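Local coordinates for acylneuraminate lyase (Mycoplasma synoviae, PDB 4N4P), which belongs to the dihydrodipicolinate synthetase family and folds as a TIM barrel, with four chains in the assembly, at residues F118-E126 / Q153-K161; V163-L173 / D185-A195. All coordinates share one frame; numbering follows the deposited sequence.

Contact 1: F118-E126 / Q153-K161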
loop_
_atom_site.group_PDB
_atom_site.type_symbol
_atom_site.label_atom_id
_atom_site.label_comp_id
_atom_site.label_asym_id
_atom_site.label_seq_id
_atom_site.Cartn_x
_atom_site.Cartn_y
_atom_site.Cartn_z
ATOM N N PHE A 118 -19.837 1.493 -3.650
ATOM C CA PHE A 118 -20.649 1.727 -2.462
ATOM C C PHE A 118 -22.116 1.431 -2.733
ATOM O O PHE A 118 -22.787 0.776 -1.920
ATOM C CB PHE A 118 -20.506 3.152 -1.940
ATOM C CG PHE A 118 -21.296 3.380 -0.696
ATOM C CD1 PHE A 118 -22.594 3.877 -0.770
ATOM C CD2 PHE A 118 -20.768 3.023 0.554
ATOM C CE1 PHE A 118 -23.358 4.054 0.392
ATOM C CE2 PHE A 118 -21.519 3.192 1.716
ATOM C CZ PHE A 118 -22.817 3.708 1.629
ATOM N N ASN A 119 -22.613 1.932 -3.870
ATOM C CA ASN A 119 -24.006 1.755 -4.262
ATOM C C ASN A 119 -24.367 0.284 -4.427
ATOM O O ASN A 119 -25.431 -0.144 -3.984
ATOM C CB ASN A 119 -24.320 2.513 -5.558
ATOM C CG ASN A 119 -24.386 4.027 -5.363
ATOM O OD1 ASN A 119 -24.518 4.525 -4.238
ATOM N ND2 ASN A 119 -24.321 4.766 -6.471
ATOM N N GLU A 120 -23.477 -0.499 -5.037
ATOM C CA GLU A 120 -23.711 -1.938 -5.161
ATOM C C GLU A 120 -23.765 -2.614 -3.802
ATOM O O GLU A 120 -24.620 -3.449 -3.559
ATOM C CB GLU A 120 -22.641 -2.586 -6.035
ATOM C CG GLU A 120 -22.937 -2.382 -7.508
ATOM C CD GLU A 120 -21.730 -2.596 -8.415
ATOM O OE1 GLU A 120 -20.574 -2.429 -7.961
ATOM O OE2 GLU A 120 -21.959 -2.912 -9.602
ATOM N N THR A 121 -22.846 -2.236 -2.915
ATOM C CA THR A 121 -22.798 -2.776 -1.573
ATOM C C THR A 121 -24.053 -2.367 -0.765
ATOM O O THR A 121 -24.646 -3.187 -0.056
ATOM C CB THR A 121 -21.511 -2.330 -0.880
ATOM O OG1 THR A 121 -20.392 -2.868 -1.605
ATOM C CG2 THR A 121 -21.460 -2.834 0.562
ATOM N N HIS A 122 -24.449 -1.102 -0.885
ATOM C CA HIS A 122 -25.668 -0.616 -0.222
ATOM C C HIS A 122 -26.883 -1.425 -0.681
ATOM O O HIS A 122 -27.682 -1.884 0.135
ATOM C CB HIS A 122 -25.877 0.879 -0.497
ATOM C CG HIS A 122 -27.032 1.476 0.246
ATOM N ND1 HIS A 122 -26.867 2.300 1.341
ATOM C CD2 HIS A 122 -28.365 1.359 0.057
ATOM C CE1 HIS A 122 -28.054 2.670 1.786
ATOM N NE2 HIS A 122 -28.979 2.105 1.032
ATOM N N HIS A 123 -27.000 -1.612 -1.992
ATOM C CA HIS A 123 -28.136 -2.321 -2.581
ATOM C C HIS A 123 -28.157 -3.788 -2.171
ATOM O O HIS A 123 -29.225 -4.366 -1.945
ATOM C CB HIS A 123 -28.124 -2.196 -4.121
ATOM C CG HIS A 123 -29.364 -2.735 -4.770
ATOM N ND1 HIS A 123 -30.488 -1.964 -4.980
ATOM C CD2 HIS A 123 -29.676 -3.978 -5.209
ATOM C CE1 HIS A 123 -31.429 -2.701 -5.548
ATOM N NE2 HIS A 123 -30.962 -3.929 -5.695
ATOM N N TYR A 124 -26.962 -4.384 -2.054
ATOM C CA TYR A 124 -26.813 -5.753 -1.573
ATOM C C TYR A 124 -27.370 -5.880 -0.163
ATOM O O TYR A 124 -28.177 -6.744 0.098
ATOM C CB TYR A 124 -25.335 -6.091 -1.634
ATOM C CG TYR A 124 -24.789 -7.249 -0.837
ATOM C CD1 TYR A 124 -24.172 -7.041 0.411
ATOM C CD2 TYR A 124 -24.794 -8.542 -1.369
ATOM C CE1 TYR A 124 -23.610 -8.113 1.130
ATOM C CE2 TYR A 124 -24.232 -9.613 -0.676
ATOM C CZ TYR A 124 -23.630 -9.401 0.559
ATOM O OH TYR A 124 -23.065 -10.487 1.205
ATOM N N TYR A 125 -26.997 -4.972 0.740
ATOM C CA TYR A 125 -27.538 -5.073 2.098
ATOM C C TYR A 125 -29.049 -4.791 2.149
ATOM O O TYR A 125 -29.801 -5.468 2.877
ATOM C CB TYR A 125 -26.763 -4.165 3.027
ATOM C CG TYR A 125 -25.432 -4.756 3.425
ATOM C CD1 TYR A 125 -25.365 -5.906 4.237
ATOM C CD2 TYR A 125 -24.248 -4.152 3.030
ATOM C CE1 TYR A 125 -24.121 -6.443 4.622
ATOM C CE2 TYR A 125 -23.016 -4.670 3.403
ATOM C CZ TYR A 125 -22.959 -5.809 4.197
ATOM O OH TYR A 125 -21.723 -6.287 4.564
ATOM N N GLU A 126 -29.495 -3.837 1.335
ATOM C CA GLU A 126 -30.933 -3.572 1.174
ATOM C C GLU A 126 -31.708 -4.833 0.776
ATOM O O GLU A 126 -32.717 -5.171 1.376
ATOM C CB GLU A 126 -31.165 -2.499 0.115
ATOM C CG GLU A 126 -30.897 -1.100 0.550
ATOM C CD GLU A 126 -31.419 -0.117 -0.464
ATOM O OE1 GLU A 126 -30.694 0.193 -1.427
ATOM O OE2 GLU A 126 -32.559 0.354 -0.279
ATOM N N GLN A 153 -20.186 7.768 5.502
ATOM C CA GLN A 153 -20.644 6.934 4.397
ATOM C C GLN A 153 -21.045 5.556 4.927
ATOM O O GLN A 153 -22.019 4.959 4.469
ATOM C CB GLN A 153 -19.515 6.790 3.384
ATOM C CG GLN A 153 -19.943 6.715 1.933
ATOM C CD GLN A 153 -18.743 6.597 1.003
ATOM O OE1 GLN A 153 -17.635 7.044 1.337
ATOM N NE2 GLN A 153 -18.953 5.996 -0.165
ATOM N N PHE A 154 -20.293 5.061 5.914
ATOM C CA PHE A 154 -20.602 3.785 6.525
ATOM C C PHE A 154 -21.933 3.839 7.276
ATOM O O PHE A 154 -22.650 2.846 7.360
ATOM C CB PHE A 154 -19.467 3.349 7.445
ATOM C CG PHE A 154 -19.571 1.942 7.887
ATOM C CD1 PHE A 154 -19.392 0.901 6.980
ATOM C CD2 PHE A 154 -19.849 1.646 9.202
ATOM C CE1 PHE A 154 -19.489 -0.418 7.391
ATOM C CE2 PHE A 154 -19.940 0.311 9.632
ATOM C CZ PHE A 154 -19.757 -0.713 8.726
ATOM N N GLY A 155 -22.269 5.021 7.787
ATOM C CA GLY A 155 -23.523 5.230 8.497
ATOM C C GLY A 155 -24.739 5.038 7.633
ATOM O O GLY A 155 -25.798 4.650 8.132
ATOM N N LYS A 156 -24.593 5.297 6.334
ATOM C CA LYS A 156 -25.654 5.006 5.377
ATOM C C LYS A 156 -25.970 3.504 5.320
ATOM O O LYS A 156 -27.134 3.116 5.192
ATOM C CB LYS A 156 -25.302 5.521 3.986
ATOM C CG LYS A 156 -25.198 7.049 3.897
ATOM C CD LYS A 156 -24.612 7.452 2.548
ATOM C CE LYS A 156 -23.786 8.741 2.654
ATOM N NZ LYS A 156 -22.673 8.714 1.631
ATOM N N LEU A 157 -24.936 2.667 5.427
ATOM C CA LEU A 157 -25.155 1.224 5.482
ATOM C C LEU A 157 -25.778 0.847 6.810
ATOM O O LEU A 157 -26.666 0.006 6.858
ATOM C CB LEU A 157 -23.848 0.435 5.247
ATOM C CG LEU A 157 -23.069 0.592 3.928
ATOM C CD1 LEU A 157 -21.713 -0.165 4.035
ATOM C CD2 LEU A 157 -23.895 0.093 2.717
ATOM N N LEU A 158 -25.325 1.487 7.893
ATOM C CA LEU A 158 -25.842 1.190 9.244
ATOM C C LEU A 158 -27.323 1.515 9.393
ATOM O O LEU A 158 -27.986 0.988 10.287
ATOM C CB LEU A 158 -25.045 1.968 10.311
ATOM C CG LEU A 158 -23.611 1.471 10.532
ATOM C CD1 LEU A 158 -22.775 2.422 11.420
ATOM C CD2 LEU A 158 -23.664 0.063 11.129
ATOM N N GLU A 159 -27.821 2.392 8.531
ATOM C CA GLU A 159 -29.208 2.854 8.609
ATOM C C GLU A 159 -30.200 1.955 7.883
ATOM O O GLU A 159 -31.411 2.098 8.040
ATOM C CB GLU A 159 -29.321 4.247 8.028
ATOM C CG GLU A 159 -29.062 5.320 9.044
ATOM C CD GLU A 159 -28.853 6.662 8.387
ATOM O OE1 GLU A 159 -29.392 6.893 7.267
ATOM O OE2 GLU A 159 -28.138 7.482 9.000
ATOM N N ILE A 160 -29.682 1.014 7.105
ATOM C CA ILE A 160 -30.531 0.071 6.369
ATOM C C ILE A 160 -31.468 -0.693 7.316
ATOM O O ILE A 160 -31.096 -1.033 8.444
ATOM C CB ILE A 160 -29.646 -0.867 5.486
ATOM C CG1 ILE A 160 -29.047 -0.050 4.335
ATOM C CG2 ILE A 160 -30.422 -2.091 4.995
ATOM C CD1 ILE A 160 -27.854 -0.719 3.585
ATOM N N LYS A 161 -32.710 -0.912 6.875
ATOM C CA LYS A 161 -33.688 -1.628 7.673
ATOM C C LYS A 161 -33.105 -2.914 8.283
ATOM O O LYS A 161 -32.442 -3.698 7.590
ATOM C CB LYS A 161 -34.937 -1.946 6.825
ATOM C CG LYS A 161 -36.036 -2.654 7.601
ATOM C CD LYS A 161 -37.222 -3.019 6.682
ATOM C CE LYS A 161 -38.447 -3.401 7.498
ATOM N NZ LYS A 161 -38.373 -4.793 8.011
#
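The carbonyl oxygen of Gln153 is approached from two directions: Phe118 CZ comes within 3.2 Å of Gln153 O, and Lys156 N, one turn on, gives that oxygen a weak backbone hydrogen bond. Phe118 reaches across because its CG stands anti to the backbone N (chi1 -178°). The extended side chain of Gln153 runs the opposite way over the ring, its CG 4.1 Å from the centroid in a CH-pi contact and its amide plane turned 46° from the ring. Lys156 CB meets the ring at the edge; its NZ lies 5.3 Å from the Phe118 centroid, at most a weak attraction. Helices 118-131 and 151-158 are neighbours in the outer layer of the TIM barrel; their segments 118-126 and 153-158 run 19° from parallel, with axes 10.2 Å apart. Leu157 is the knob between them, held by Phe118, Thr121, His122 and Tyr125, with its CD2 3.5 Å from His122 CA. Beyond the helix end, Ile160 CD1 sits over the centre of the His122 imidazole, 3.8 Å from its centroid, and also 3.7 Å from Tyr125 CB. Inward, Tyr125 and Leu157 both pack on Ile138 of strand 136-139, while Tyr125 OH bonds to Ala108 O.

Contact 2: V163-L173 / D185-A195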
loop_
_atom_site.group_PDB
_atom_site.type_symbol
_atom_site.label_atom_id
_atom_site.label_comp_id
_atom_site.label_asym_id
_atom_site.label_seq_id
_atom_site.Cartn_x
_atom_site.Cartn_y
_atom_site.Cartn_z
ATOM N N VAL A 163 -30.611 -3.398 10.174
ATOM C CA VAL A 163 -29.189 -3.349 10.540
ATOM C C VAL A 163 -29.043 -2.772 11.947
ATOM O O VAL A 163 -29.484 -1.636 12.212
ATOM C CB VAL A 163 -28.325 -2.554 9.543
ATOM C CG1 VAL A 163 -26.891 -2.429 10.068
ATOM C CG2 VAL A 163 -28.315 -3.238 8.145
ATOM N N ILE A 164 -28.447 -3.543 12.850
ATOM C CA ILE A 164 -28.296 -3.036 14.234
ATOM C C ILE A 164 -26.868 -2.567 14.522
ATOM O O ILE A 164 -26.597 -1.956 15.574
ATOM C CB ILE A 164 -28.756 -4.068 15.303
ATOM C CG1 ILE A 164 -27.938 -5.378 15.176
ATOM C CG2 ILE A 164 -30.268 -4.316 15.197
ATOM C CD1 ILE A 164 -28.049 -6.277 16.434
ATOM N N GLY A 165 -25.960 -2.805 13.574
ATOM C CA GLY A 165 -24.544 -2.469 13.809
ATOM C C GLY A 165 -23.638 -3.207 12.835
ATOM O O GLY A 165 -24.051 -3.555 11.744
ATOM N N SER A 166 -22.409 -3.468 13.249
ATOM C CA SER A 166 -21.430 -3.986 12.325
ATOM C C SER A 166 -20.492 -4.907 13.067
ATOM O O SER A 166 -20.255 -4.702 14.267
ATOM C CB SER A 166 -20.650 -2.791 11.738
ATOM O OG SER A 166 -19.444 -3.193 11.080
ATOM N N LYS A 167 -19.961 -5.902 12.347
ATOM C CA LYS A 167 -18.836 -6.688 12.803
ATOM C C LYS A 167 -17.590 -5.948 12.312
ATOM O O LYS A 167 -17.387 -5.807 11.096
ATOM C CB LYS A 167 -18.916 -8.102 12.230
ATOM C CG LYS A 167 -17.741 -8.975 12.608
ATOM C CD LYS A 167 -18.082 -10.411 12.280
ATOM C CE LYS A 167 -16.912 -11.316 12.516
ATOM N NZ LYS A 167 -16.014 -11.272 11.348
ATOM N N TYR A 168 -16.798 -5.436 13.261
ATOM C CA TYR A 168 -15.649 -4.608 12.969
ATOM C C TYR A 168 -14.351 -5.438 13.047
ATOM O O TYR A 168 -13.880 -5.754 14.126
ATOM C CB TYR A 168 -15.583 -3.392 13.941
ATOM C CG TYR A 168 -14.536 -2.421 13.463
ATOM C CD1 TYR A 168 -13.192 -2.578 13.818
ATOM C CD2 TYR A 168 -14.875 -1.392 12.583
ATOM C CE1 TYR A 168 -12.209 -1.708 13.319
ATOM C CE2 TYR A 168 -13.912 -0.530 12.089
ATOM C CZ TYR A 168 -12.591 -0.693 12.448
ATOM O OH TYR A 168 -11.641 0.172 11.934
ATOM N N GLY A 169 -13.797 -5.795 11.893
ATOM C CA GLY A 169 -12.607 -6.649 11.868
ATOM C C GLY A 169 -11.317 -5.978 11.415
ATOM O O GLY A 169 -10.272 -6.646 11.300
ATOM N N ALA A 170 -11.336 -4.676 11.182
ATOM C CA ALA A 170 -10.126 -4.020 10.693
ATOM C C ALA A 170 -9.076 -3.774 11.784
ATOM O O ALA A 170 -9.385 -3.756 12.980
ATOM C CB ALA A 170 -10.471 -2.715 9.968
ATOM N N THR A 171 -7.829 -3.589 11.360
ATOM C CA THR A 171 -6.746 -3.230 12.293
ATOM C C THR A 171 -6.679 -1.723 12.616
ATOM O O THR A 171 -5.811 -1.254 13.375
ATOM C CB THR A 171 -5.390 -3.746 11.780
ATOM O OG1 THR A 171 -5.145 -3.212 10.468
ATOM C CG2 THR A 171 -5.443 -5.246 11.704
ATOM N N ASP A 172 -7.627 -0.973 12.077
ATOM C CA ASP A 172 -7.608 0.463 12.202
ATOM C C ASP A 172 -8.428 0.827 13.452
ATOM O O ASP A 172 -9.664 0.866 13.410
ATOM C CB ASP A 172 -8.197 1.066 10.930
ATOM C CG ASP A 172 -8.245 2.571 10.960
ATOM O OD1 ASP A 172 -7.972 3.165 12.024
ATOM O OD2 ASP A 172 -8.546 3.162 9.915
ATOM N N LEU A 173 -7.744 1.080 14.567
ATOM C CA LEU A 173 -8.455 1.414 15.797
ATOM C C LEU A 173 -8.935 2.864 15.852
ATOM O O LEU A 173 -9.797 3.181 16.666
ATOM C CB LEU A 173 -7.654 1.051 17.031
ATOM C CG LEU A 173 -7.340 -0.467 17.093
ATOM C CD1 LEU A 173 -6.709 -0.796 18.392
ATOM C CD2 LEU A 173 -8.566 -1.330 16.910
ATOM N N ASP A 185 -25.697 4.177 19.496
ATOM C CA ASP A 185 -26.798 3.205 19.608
ATOM C C ASP A 185 -26.754 2.094 18.556
ATOM O O ASP A 185 -27.739 1.369 18.348
ATOM C CB ASP A 185 -28.166 3.909 19.637
ATOM C CG ASP A 185 -29.240 3.096 20.395
ATOM O OD1 ASP A 185 -30.420 3.518 20.348
ATOM O OD2 ASP A 185 -28.921 2.049 21.049
ATOM N N LYS A 186 -25.619 1.977 17.870
ATOM C CA LYS A 186 -25.411 0.836 17.008
ATOM C C LYS A 186 -24.486 -0.120 17.761
ATOM O O LYS A 186 -23.698 0.305 18.627
ATOM C CB LYS A 186 -24.828 1.221 15.638
ATOM C CG LYS A 186 -25.775 2.043 14.750
ATOM C CD LYS A 186 -26.935 1.198 14.205
ATOM C CE LYS A 186 -27.943 2.100 13.494
ATOM N NZ LYS A 186 -29.105 1.380 12.893
ATOM N N LEU A 187 -24.626 -1.405 17.463
ATOM C CA LEU A 187 -23.843 -2.434 18.111
ATOM C C LEU A 187 -22.613 -2.742 17.266
ATOM O O LEU A 187 -22.737 -3.051 16.098
ATOM C CB LEU A 187 -24.676 -3.699 18.301
ATOM C CG LEU A 187 -23.949 -4.938 18.856
ATOM C CD1 LEU A 187 -23.466 -4.677 20.304
ATOM C CD2 LEU A 187 -24.884 -6.105 18.818
ATOM N N PHE A 188 -21.428 -2.672 17.861
ATOM C CA PHE A 188 -20.211 -2.995 17.122
ATOM C C PHE A 188 -19.597 -4.198 17.807
ATOM O O PHE A 188 -19.192 -4.106 18.963
ATOM C CB PHE A 188 -19.237 -1.786 17.087
ATOM C CG PHE A 188 -19.735 -0.663 16.244
ATOM C CD1 PHE A 188 -19.474 -0.639 14.872
ATOM C CD2 PHE A 188 -20.513 0.350 16.797
ATOM C CE1 PHE A 188 -19.969 0.392 14.062
ATOM C CE2 PHE A 188 -21.015 1.380 16.008
ATOM C CZ PHE A 188 -20.742 1.409 14.637
ATOM N N MET A 189 -19.561 -5.326 17.094
ATOM C CA MET A 189 -18.926 -6.531 17.575
ATOM C C MET A 189 -17.446 -6.472 17.150
ATOM O O MET A 189 -17.149 -6.338 15.960
ATOM C CB MET A 189 -19.664 -7.763 17.033
ATOM C CG MET A 189 -21.124 -7.868 17.554
ATOM S SD MET A 189 -21.242 -8.082 19.345
ATOM C CE MET A 189 -20.815 -9.809 19.560
ATOM N N PHE A 190 -16.533 -6.499 18.116
ATOM C CA PHE A 190 -15.114 -6.256 17.825
ATOM C C PHE A 190 -14.423 -7.577 17.406
ATOM O O PHE A 190 -14.433 -8.551 18.153
ATOM C CB PHE A 190 -14.443 -5.620 19.038
ATOM C CG PHE A 190 -13.091 -5.061 18.750
ATOM C CD1 PHE A 190 -12.956 -3.795 18.172
ATOM C CD2 PHE A 190 -11.948 -5.803 19.026
ATOM C CE1 PHE A 190 -11.693 -3.278 17.881
ATOM C CE2 PHE A 190 -10.673 -5.290 18.764
ATOM C CZ PHE A 190 -10.540 -4.035 18.188
ATOM N N ALA A 191 -13.839 -7.601 16.211
ATOM C CA ALA A 191 -13.389 -8.854 15.614
ATOM C C ALA A 191 -11.887 -8.871 15.327
ATOM O O ALA A 191 -11.425 -9.563 14.424
ATOM C CB ALA A 191 -14.201 -9.191 14.362
ATOM N N TRP A 192 -11.111 -8.145 16.114
ATOM C CA TRP A 192 -9.654 -8.238 15.988
ATOM C C TRP A 192 -9.072 -8.735 17.314
ATOM O O TRP A 192 -8.864 -7.970 18.244
ATOM C CB TRP A 192 -9.035 -6.914 15.510
ATOM C CG TRP A 192 -7.512 -6.992 15.336
ATOM C CD1 TRP A 192 -6.766 -8.101 15.061
ATOM C CD2 TRP A 192 -6.589 -5.901 15.430
ATOM N NE1 TRP A 192 -5.412 -7.766 14.974
ATOM C CE2 TRP A 192 -5.285 -6.422 15.182
ATOM C CE3 TRP A 192 -6.733 -4.535 15.677
ATOM C CZ2 TRP A 192 -4.147 -5.618 15.188
ATOM C CZ3 TRP A 192 -5.592 -3.737 15.695
ATOM C CH2 TRP A 192 -4.321 -4.285 15.456
ATOM N N ASP A 193 -8.873 -10.059 17.381
ATOM C CA ASP A 193 -8.558 -10.755 18.618
ATOM C C ASP A 193 -7.324 -10.168 19.303
ATOM O O ASP A 193 -7.272 -10.051 20.541
ATOM C CB ASP A 193 -8.289 -12.255 18.340
ATOM C CG ASP A 193 -9.423 -12.940 17.561
ATOM O OD1 ASP A 193 -10.022 -12.288 16.697
ATOM O OD2 ASP A 193 -9.692 -14.139 17.806
ATOM N N GLU A 194 -6.327 -9.811 18.498
ATOM C CA GLU A 194 -5.077 -9.286 19.067
ATOM C C GLU A 194 -5.205 -7.890 19.699
ATOM O O GLU A 194 -4.250 -7.355 20.260
ATOM C CB GLU A 194 -4.003 -9.269 17.990
ATOM C CG GLU A 194 -3.684 -10.654 17.469
ATOM C CD GLU A 194 -3.008 -10.630 16.093
ATOM O OE1 GLU A 194 -3.242 -9.672 15.303
ATOM O OE2 GLU A 194 -2.227 -11.573 15.815
ATOM N N ALA A 195 -6.385 -7.303 19.608
ATOM C CA ALA A 195 -6.564 -5.956 20.137
ATOM C C ALA A 195 -7.737 -5.881 21.078
ATOM O O ALA A 195 -8.333 -4.808 21.258
ATOM C CB ALA A 195 -6.729 -4.965 18.997
HETATM O O HOH W 1 -28.694 -0.627 16.656
#
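Gly165 and Leu187 pack tightly where parallel strands 163-168 and 187-190 pair, the two strands of a right-handed beta-alpha-beta unit in the TIM barrel wall, linked by helix 173-182. Leu187 O accepts Ser166 N and, beside it, a CA-H...O contact from Gly165 CA at only 3.0 Å. Further along, Ser166 O takes Met189 N, Tyr168 N reaches Met189 O and Ala191 N reaches Tyr168 O. Ser166, Tyr168, Phe188 and Phe190 face one side of the sheet, where Tyr168 and Phe188 pack on helix 173-182; Lys167, Leu187 and Met189 face the other, and Lys167 NZ bonds to Tyr139 OH. The starting end is wetter. There Ile164 O receives Leu187 N almost straight (173°) and a water that also donates to Asp185 O, while Lys186 NZ divides itself between Val163 O and Leu158 O. At the far end the exposed Thr171 lays CG2 over the six-membered ring of Trp192, 3.7 Å from its centroid; Ala195 CB lies against the opposite face, and Phe174 of the third subunit packs nearby. Leu173 CD2 meets Phe190 CZ at the ring edge, 3.6 Å away, and Tyr168 OH donates to a lone pair of Asp172 O, 2.6 Å distant.

How the contacts relate
Contact 1 precedes contact 2 in the chain, and their centres lie about 17 Å apart on the same side of the chain's centre. Contact 1 joins two outer helices, contact 2 two strands of the inner barrel wall, so together they sample both layers of one TIM barrel. Helix 151-158 leads directly into strand 163-168, and the layers meet there: Leu158 CD2 packs 3.7 Å from Gly165 C, and Phe154 CZ lies against Ser166 OG. Strand 136-139 borders both, lying beneath the helices and beside strand 163-168. Each contact also adjoins another chain: Glu120 bonds to Trp276 of the second subunit, whereas Leu173 packs on Leu173 of the third.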